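Local coordinates for mandelate racemase/muconate lactonizing protein (Geobacillus sp. Y412MC10, PDB 3P3B) that is of unassigned specificity but, as a magnesium-binding enolase-superfamily member, probably abstracts a proton next to the carboxylate of an acid substrate, at residues 46-51 with 59-64; 21-26 with 42-47; 171-176 with 185-190. One frame throughout, in Å; residues are numbered along the deposited sequence.

Overall arrangement
All three contacts lie in one chain of enolase-superfamily architecture, an antiparallel N-terminal sheet joined to a modified TIM barrel. Strand 42-52 of that sheet runs between strands 14-30 and 55-60, paired antiparallel with both: contact 2 (21-26 with 42-47) takes its first half on the 14-30 side, contact 1 (46-51 with 59-64) its later part on the 55-60 side, so the two share Asp46 and Ile47 and have centres 13 Å apart. Contact 3 (171-176 with 185-190) follows later in sequence, in the barrel, its centre 38 Å from that of contact 1 and 30 Å from that of contact 2, without touching either. Two contacts thus shape the capping sheet, and the third the barrel wall.

Contact 1: 46-51 with 59-64; sequences DIARIT and GSSIHM
Ala48 and Gly59 form an antiparallel hydrogen-bonded pair: Ala48 N donates to Gly59 O at 2.8 Å, and the return bond from Gly59 N to Ala48 O is 3.1 Å, both with nearly linear C=O...N geometry. Two residues on, Ser61 N still reaches Asp46 O at 3.1 Å, from 43° above the carbonyl plane, although the strand itself ends at Ser60. Ile47 and Ser60 make the non-hydrogen-bonded pair between, and the CA-H groups of both lean on carbonyls, Ser60 CA lying 3.4 Å from Asp46 O.

The apolar part is small. Ala48 CB meets Ser61 CB at 3.5 Å and Met64 CE at 3.8 Å; the Met64 chain, bent at chi3 (71°), brings its methyl back onto the alanine. Ser61 OG, anti to its own N (chi1 177°), is taken by Gln94 O of helix 92-107.

Two waters complete the polar set. One donates to Asp46 O and also bonds Ser60 OG; the other donates to both Asp46 OD2 and Ser61 O, the latter at 2.8 Å, while Asp46 OD1 is salt-bridged to Lys21.

The hairpin of strands 42-52 and 55-60 therefore closes on backbone bonds, with water extending the pairing past the last bridge and Asp46 O accepting from both an amide and a water.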
# COMPACT_ATOMS: atom_id res chain seq x y z
N ASP A 46 19.89 -5.49 16.09
CA ASP A 46 19.36 -5.77 17.42
C ASP A 46 19.35 -7.29 17.63
O ASP A 46 18.80 -8.02 16.82
CB ASP A 46 17.96 -5.19 17.58
CG ASP A 46 17.95 -3.66 17.68
OD1 ASP A 46 19.03 -3.04 17.71
OD2 ASP A 46 16.84 -3.07 17.77
N ILE A 47 19.98 -7.74 18.72
CA ILE A 47 20.16 -9.17 18.94
C ILE A 47 19.70 -9.56 20.34
O ILE A 47 19.85 -8.78 21.30
CB ILE A 47 21.62 -9.56 18.69
CG1 ILE A 47 21.83 -9.77 17.19
CG2 ILE A 47 22.01 -10.82 19.44
CD1 ILE A 47 23.23 -9.66 16.78
N ALA A 48 19.07 -10.72 20.45
CA ALA A 48 18.76 -11.24 21.78
C ALA A 48 19.59 -12.49 22.01
O ALA A 48 19.90 -13.22 21.07
CB ALA A 48 17.27 -11.54 21.94
N ARG A 49 19.98 -12.71 23.26
CA ARG A 49 20.61 -13.96 23.62
C ARG A 49 19.64 -14.63 24.59
O ARG A 49 19.27 -14.02 25.60
CB ARG A 49 21.94 -13.66 24.33
CG ARG A 49 22.70 -14.89 24.82
CD ARG A 49 24.16 -14.51 25.12
NE ARG A 49 24.28 -13.72 26.34
CZ ARG A 49 25.39 -13.09 26.71
NH1 ARG A 49 25.41 -12.41 27.84
NH2 ARG A 49 26.48 -13.15 25.96
N ILE A 50 19.19 -15.83 24.26
CA ILE A 50 18.25 -16.55 25.14
C ILE A 50 18.97 -17.71 25.82
O ILE A 50 19.80 -18.38 25.20
CB ILE A 50 17.04 -17.08 24.34
CG1 ILE A 50 15.93 -17.54 25.29
CG2 ILE A 50 17.46 -18.18 23.33
CD1 ILE A 50 14.60 -17.84 24.57
N THR A 51 18.64 -17.95 27.08
CA THR A 51 19.20 -19.07 27.80
C THR A 51 18.09 -20.03 28.19
O THR A 51 17.12 -19.63 28.82
CB THR A 51 19.96 -18.64 29.06
OG1 THR A 51 21.04 -17.77 28.70
CG2 THR A 51 20.55 -19.87 29.75
N GLY A 59 20.13 -14.46 18.24
CA GLY A 59 19.62 -14.05 16.94
C GLY A 59 18.97 -12.68 16.91
O GLY A 59 18.84 -12.04 17.94
N SER A 60 18.58 -12.25 15.72
CA SER A 60 17.82 -11.02 15.57
C SER A 60 16.63 -11.03 16.51
O SER A 60 16.02 -12.08 16.71
CB SER A 60 17.29 -10.93 14.12
OG SER A 60 16.30 -9.92 14.01
N SER A 61 16.31 -9.87 17.08
CA SER A 61 15.11 -9.70 17.88
C SER A 61 14.54 -8.31 17.69
O SER A 61 15.25 -7.32 17.89
CB SER A 61 15.43 -9.94 19.37
OG SER A 61 14.28 -9.70 20.17
N ILE A 62 13.27 -8.23 17.29
CA ILE A 62 12.59 -6.93 17.22
C ILE A 62 11.29 -6.92 18.03
O ILE A 62 10.76 -7.98 18.38
CB ILE A 62 12.29 -6.47 15.76
CG1 ILE A 62 11.32 -7.43 15.06
CG2 ILE A 62 13.59 -6.33 14.95
CD1 ILE A 62 10.85 -6.91 13.69
N HIS A 63 10.79 -5.72 18.28
CA HIS A 63 9.55 -5.51 19.01
C HIS A 63 9.56 -6.19 20.37
O HIS A 63 8.54 -6.71 20.80
CB HIS A 63 8.36 -6.07 18.22
CG HIS A 63 8.13 -5.39 16.91
ND1 HIS A 63 9.08 -4.60 16.30
CD2 HIS A 63 7.06 -5.41 16.09
CE1 HIS A 63 8.60 -4.15 15.16
NE2 HIS A 63 7.37 -4.62 15.01
N MET A 64 10.71 -6.19 21.03
CA MET A 64 10.79 -6.80 22.35
C MET A 64 11.26 -5.78 23.38
O MET A 64 12.34 -5.22 23.25
CB MET A 64 11.70 -8.02 22.36
CG MET A 64 11.74 -8.72 23.74
SD MET A 64 12.60 -10.30 23.75
CE MET A 64 14.29 -9.75 23.55
O HOH W 1 17.50 -7.53 14.43
O HOH W 2 14.87 -4.62 18.30

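Contact 2: 21-26 with 42-47; sequences KLTGER and SCTVDI
Leu22 and Ile47 meet on the tight side of this antiparallel pairing, between strands 14-30 and 42-52. That face carries the buried Leu22, Cys43, Val45 and Ile47 and is covered by Ile342 and Phe369; the 3.2 Å between Leu22 CD2 and Ile47 CD1, below usual van der Waals contact, is strained or of doubtful precision. Further along the same face, Cys43 SG sits 4.1 Å above the centre of the Arg26 guanidinium and 3.6 Å from Arg26 N. The bend of Arg26 at chi3 (77°) folds the chain back over the sulfur, and its charge is met by Asp338.

Four backbone bonds join the strands in reciprocal pairs, Leu22 with Val45 and Gly24 with Cys43. Leu22 N lies 2.8 Å from Val45 O, whereas Cys43 N approaches Gly24 O from 50° above the carbonyl plane. The N-to-C directions of the two short segments lie 146° apart.

The other face is looser: Thr23, Glu25 and Ser42 are exposed, and the first two bury little against the partner strand. Thr23 CG2 and Thr44 CG2 touch at 3.9 Å. Lys21 runs alongside Asp46, then curls at chi3 and chi4 to put NZ 2.8 Å from Asp46 OD1, on its syn lone pair.

Chemically the pairing is two-sided: an inner face of apolar side chains and one cysteine sulfur, with Arg26 charge-compensated, and an outer face with a salt bridge.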
# COMPACT_ATOMS: atom_id res chain seq x y z
N LYS A 21 22.25 -4.02 21.12
CA LYS A 21 22.35 -3.52 19.76
C LYS A 21 23.81 -3.63 19.33
O LYS A 21 24.71 -3.07 19.98
CB LYS A 21 21.88 -2.07 19.66
CG LYS A 21 21.95 -1.50 18.24
CD LYS A 21 21.55 -0.04 18.21
CE LYS A 21 20.19 0.20 18.88
NZ LYS A 21 19.04 -0.30 18.08
N LEU A 22 24.04 -4.41 18.28
CA LEU A 22 25.37 -4.55 17.71
C LEU A 22 25.55 -3.53 16.57
O LEU A 22 24.58 -3.14 15.93
CB LEU A 22 25.60 -5.97 17.19
CG LEU A 22 26.12 -7.00 18.19
CD1 LEU A 22 25.37 -6.95 19.52
CD2 LEU A 22 26.10 -8.41 17.58
N THR A 23 26.77 -3.07 16.36
CA THR A 23 26.97 -2.04 15.35
C THR A 23 28.10 -2.43 14.40
O THR A 23 29.00 -3.21 14.74
CB THR A 23 27.26 -0.66 15.96
OG1 THR A 23 28.55 -0.69 16.57
CG2 THR A 23 26.22 -0.29 17.01
N GLY A 24 28.05 -1.85 13.21
CA GLY A 24 29.05 -2.13 12.21
C GLY A 24 28.88 -1.20 11.03
O GLY A 24 28.29 -0.12 11.14
N GLU A 25 29.38 -1.65 9.89
CA GLU A 25 29.47 -0.83 8.69
C GLU A 25 29.41 -1.69 7.44
O GLU A 25 29.96 -2.81 7.39
CB GLU A 25 30.80 -0.06 8.68
CG GLU A 25 30.85 1.15 9.58
CD GLU A 25 32.01 2.08 9.25
OE1 GLU A 25 32.96 1.64 8.56
OE2 GLU A 25 31.97 3.26 9.68
N ARG A 26 28.76 -1.17 6.40
CA ARG A 26 28.86 -1.83 5.11
C ARG A 26 30.17 -1.46 4.42
O ARG A 26 30.76 -0.42 4.73
CB ARG A 26 27.64 -1.60 4.21
CG ARG A 26 27.08 -0.21 4.19
CD ARG A 26 25.98 -0.10 3.12
NE ARG A 26 24.71 -0.71 3.52
CZ ARG A 26 23.73 -0.07 4.18
NH1 ARG A 26 23.86 1.20 4.54
NH2 ARG A 26 22.60 -0.71 4.49
N SER A 42 26.75 3.17 8.03
CA SER A 42 26.53 2.67 9.41
C SER A 42 25.43 1.61 9.42
O SER A 42 24.39 1.80 8.80
CB SER A 42 26.11 3.85 10.30
OG SER A 42 25.91 3.45 11.64
N CYS A 43 25.67 0.50 10.11
CA CYS A 43 24.70 -0.60 10.20
C CYS A 43 24.53 -0.98 11.67
O CYS A 43 25.44 -0.79 12.47
CB CYS A 43 25.19 -1.82 9.43
SG CYS A 43 25.40 -1.52 7.66
N THR A 44 23.35 -1.48 12.02
CA THR A 44 23.17 -2.04 13.36
C THR A 44 22.33 -3.31 13.24
O THR A 44 21.60 -3.51 12.28
CB THR A 44 22.42 -1.09 14.29
OG1 THR A 44 21.15 -0.78 13.72
CG2 THR A 44 23.20 0.19 14.55
N VAL A 45 22.43 -4.15 14.26
CA VAL A 45 21.58 -5.33 14.36
C VAL A 45 21.19 -5.50 15.82
O VAL A 45 22.06 -5.60 16.68
CB VAL A 45 22.30 -6.61 13.91
CG1 VAL A 45 21.37 -7.81 14.14
CG2 VAL A 45 22.69 -6.55 12.43
N ASP A 46 19.89 -5.49 16.09
CA ASP A 46 19.36 -5.77 17.42
C ASP A 46 19.35 -7.29 17.63
O ASP A 46 18.80 -8.02 16.82
CB ASP A 46 17.96 -5.19 17.58
CG ASP A 46 17.95 -3.66 17.68
OD1 ASP A 46 19.03 -3.04 17.71
OD2 ASP A 46 16.84 -3.07 17.77
N ILE A 47 19.98 -7.74 18.72
CA ILE A 47 20.16 -9.17 18.94
C ILE A 47 19.70 -9.56 20.34
O ILE A 47 19.85 -8.78 21.30
CB ILE A 47 21.62 -9.56 18.69
CG1 ILE A 47 21.83 -9.77 17.19
CG2 ILE A 47 22.01 -10.82 19.44
CD1 ILE A 47 23.23 -9.66 16.78

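Contact 3: 171-176 with 185-190; sequences VGRGGR and KRDIAI
Asp187 of helix 180-198 meets the segment that follows strand 167-170, in a beta-alpha unit of the modified TIM barrel, and its carboxylate gathers two backbone N-H groups directly and a third through a water. Gly172 N donates to OD2 of Asp187 at 2.7 Å, from 43° above the carboxylate plane. Arg173 N gives a straighter bond, 163° at the hydrogen, to the syn lone pair of Asp187 OD1. The water, donating to Asp187 OD2, accepts from Gly174 N; Tyr212 OH also bonds OD2. The positive phi of Gly172 (95°), at which a side chain would strike the preceding carbonyl, helps both N-H groups converge on the acid.

The Arg173 guanidinium adds a salt bridge from NH2 to Asp187 OD1 at 3.0 Å, on its anti side; NH2 also donates to Lys170 O, while NH1 is paired with Asp139, which also receives Arg186 NH1. Arg186 NH2 bonds Leu142 O. An asparagine in place of Asp187 would probably leave Arg173 without its carboxylate mate and face the backbone N-H groups with a competing donor. Gly174 O is bonded by Asn215 of the second subunit. Ile190 CG1 lies over the Arg173 guanidinium's centre, 3.9 Å above its plane.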
# COMPACT_ATOMS: atom_id res chain seq x y z
N VAL A 171 17.22 1.90 -9.78
CA VAL A 171 16.88 2.83 -10.86
C VAL A 171 15.80 3.76 -10.34
O VAL A 171 15.43 3.70 -9.18
CB VAL A 171 16.36 2.12 -12.12
CG1 VAL A 171 17.47 1.31 -12.74
CG2 VAL A 171 15.16 1.21 -11.76
N GLY A 172 15.30 4.63 -11.21
CA GLY A 172 14.32 5.62 -10.77
C GLY A 172 14.89 6.96 -10.39
O GLY A 172 14.27 7.71 -9.63
N ARG A 173 16.05 7.29 -10.95
CA ARG A 173 16.76 8.54 -10.64
C ARG A 173 15.89 9.77 -10.91
O ARG A 173 15.93 10.75 -10.16
CB ARG A 173 18.07 8.60 -11.41
CG ARG A 173 19.16 7.68 -10.86
CD ARG A 173 20.35 7.55 -11.81
NE ARG A 173 21.43 6.79 -11.20
CZ ARG A 173 21.41 5.47 -10.99
NH1 ARG A 173 22.43 4.87 -10.40
NH2 ARG A 173 20.35 4.76 -11.36
N GLY A 174 15.07 9.67 -11.96
CA GLY A 174 14.22 10.77 -12.37
C GLY A 174 12.94 10.96 -11.58
O GLY A 174 12.24 11.94 -11.77
N GLY A 175 12.62 10.03 -10.68
CA GLY A 175 11.42 10.22 -9.88
C GLY A 175 11.51 11.38 -8.90
O GLY A 175 10.52 12.08 -8.66
N ARG A 176 12.69 11.57 -8.32
CA ARG A 176 12.88 12.57 -7.27
C ARG A 176 14.21 13.30 -7.36
O ARG A 176 14.26 14.53 -7.26
CB ARG A 176 12.75 11.94 -5.88
CG ARG A 176 12.92 12.96 -4.75
CD ARG A 176 12.74 12.35 -3.37
NE ARG A 176 12.79 13.40 -2.35
CZ ARG A 176 12.92 13.17 -1.04
NH1 ARG A 176 13.02 11.93 -0.60
NH2 ARG A 176 12.95 14.19 -0.19
N LYS A 185 17.21 8.59 -18.62
CA LYS A 185 18.32 8.30 -19.51
C LYS A 185 19.48 7.71 -18.73
O LYS A 185 20.11 6.75 -19.17
CB LYS A 185 18.78 9.57 -20.23
CG LYS A 185 17.96 9.95 -21.43
CD LYS A 185 18.72 10.99 -22.24
CE LYS A 185 20.12 10.51 -22.59
NZ LYS A 185 21.08 11.64 -22.75
N ARG A 186 19.77 8.32 -17.58
CA ARG A 186 20.89 7.89 -16.73
C ARG A 186 20.66 6.46 -16.19
O ARG A 186 21.57 5.64 -16.25
CB ARG A 186 21.10 8.93 -15.61
CG ARG A 186 22.16 8.59 -14.54
CD ARG A 186 23.60 8.72 -15.01
NE ARG A 186 23.99 10.11 -15.29
CZ ARG A 186 24.47 10.97 -14.39
NH1 ARG A 186 24.63 10.62 -13.12
NH2 ARG A 186 24.80 12.20 -14.76
N ASP A 187 19.45 6.17 -15.71
CA ASP A 187 19.11 4.81 -15.29
C ASP A 187 19.52 3.82 -16.36
O ASP A 187 20.23 2.85 -16.12
CB ASP A 187 17.60 4.64 -15.07
CG ASP A 187 17.08 5.29 -13.79
OD1 ASP A 187 17.86 5.64 -12.88
OD2 ASP A 187 15.85 5.45 -13.70
N ILE A 188 19.07 4.09 -17.59
CA ILE A 188 19.27 3.15 -18.67
C ILE A 188 20.76 2.92 -18.97
O ILE A 188 21.18 1.78 -19.15
CB ILE A 188 18.53 3.61 -19.95
CG1 ILE A 188 17.01 3.51 -19.75
CG2 ILE A 188 19.00 2.79 -21.15
CD1 ILE A 188 16.18 4.42 -20.68
N ALA A 189 21.52 4.00 -19.08
CA ALA A 189 22.96 3.93 -19.30
C ALA A 189 23.66 3.15 -18.18
O ALA A 189 24.55 2.33 -18.45
CB ALA A 189 23.55 5.33 -19.41
N ILE A 190 23.25 3.40 -16.94
CA ILE A 190 23.84 2.68 -15.81
C ILE A 190 23.59 1.18 -15.93
O ILE A 190 24.50 0.37 -15.79
CB ILE A 190 23.31 3.17 -14.43
CG1 ILE A 190 23.63 4.66 -14.19
CG2 ILE A 190 23.88 2.30 -13.29
CD1 ILE A 190 25.05 5.05 -14.51
O HOH W 3 14.30 7.62 -13.74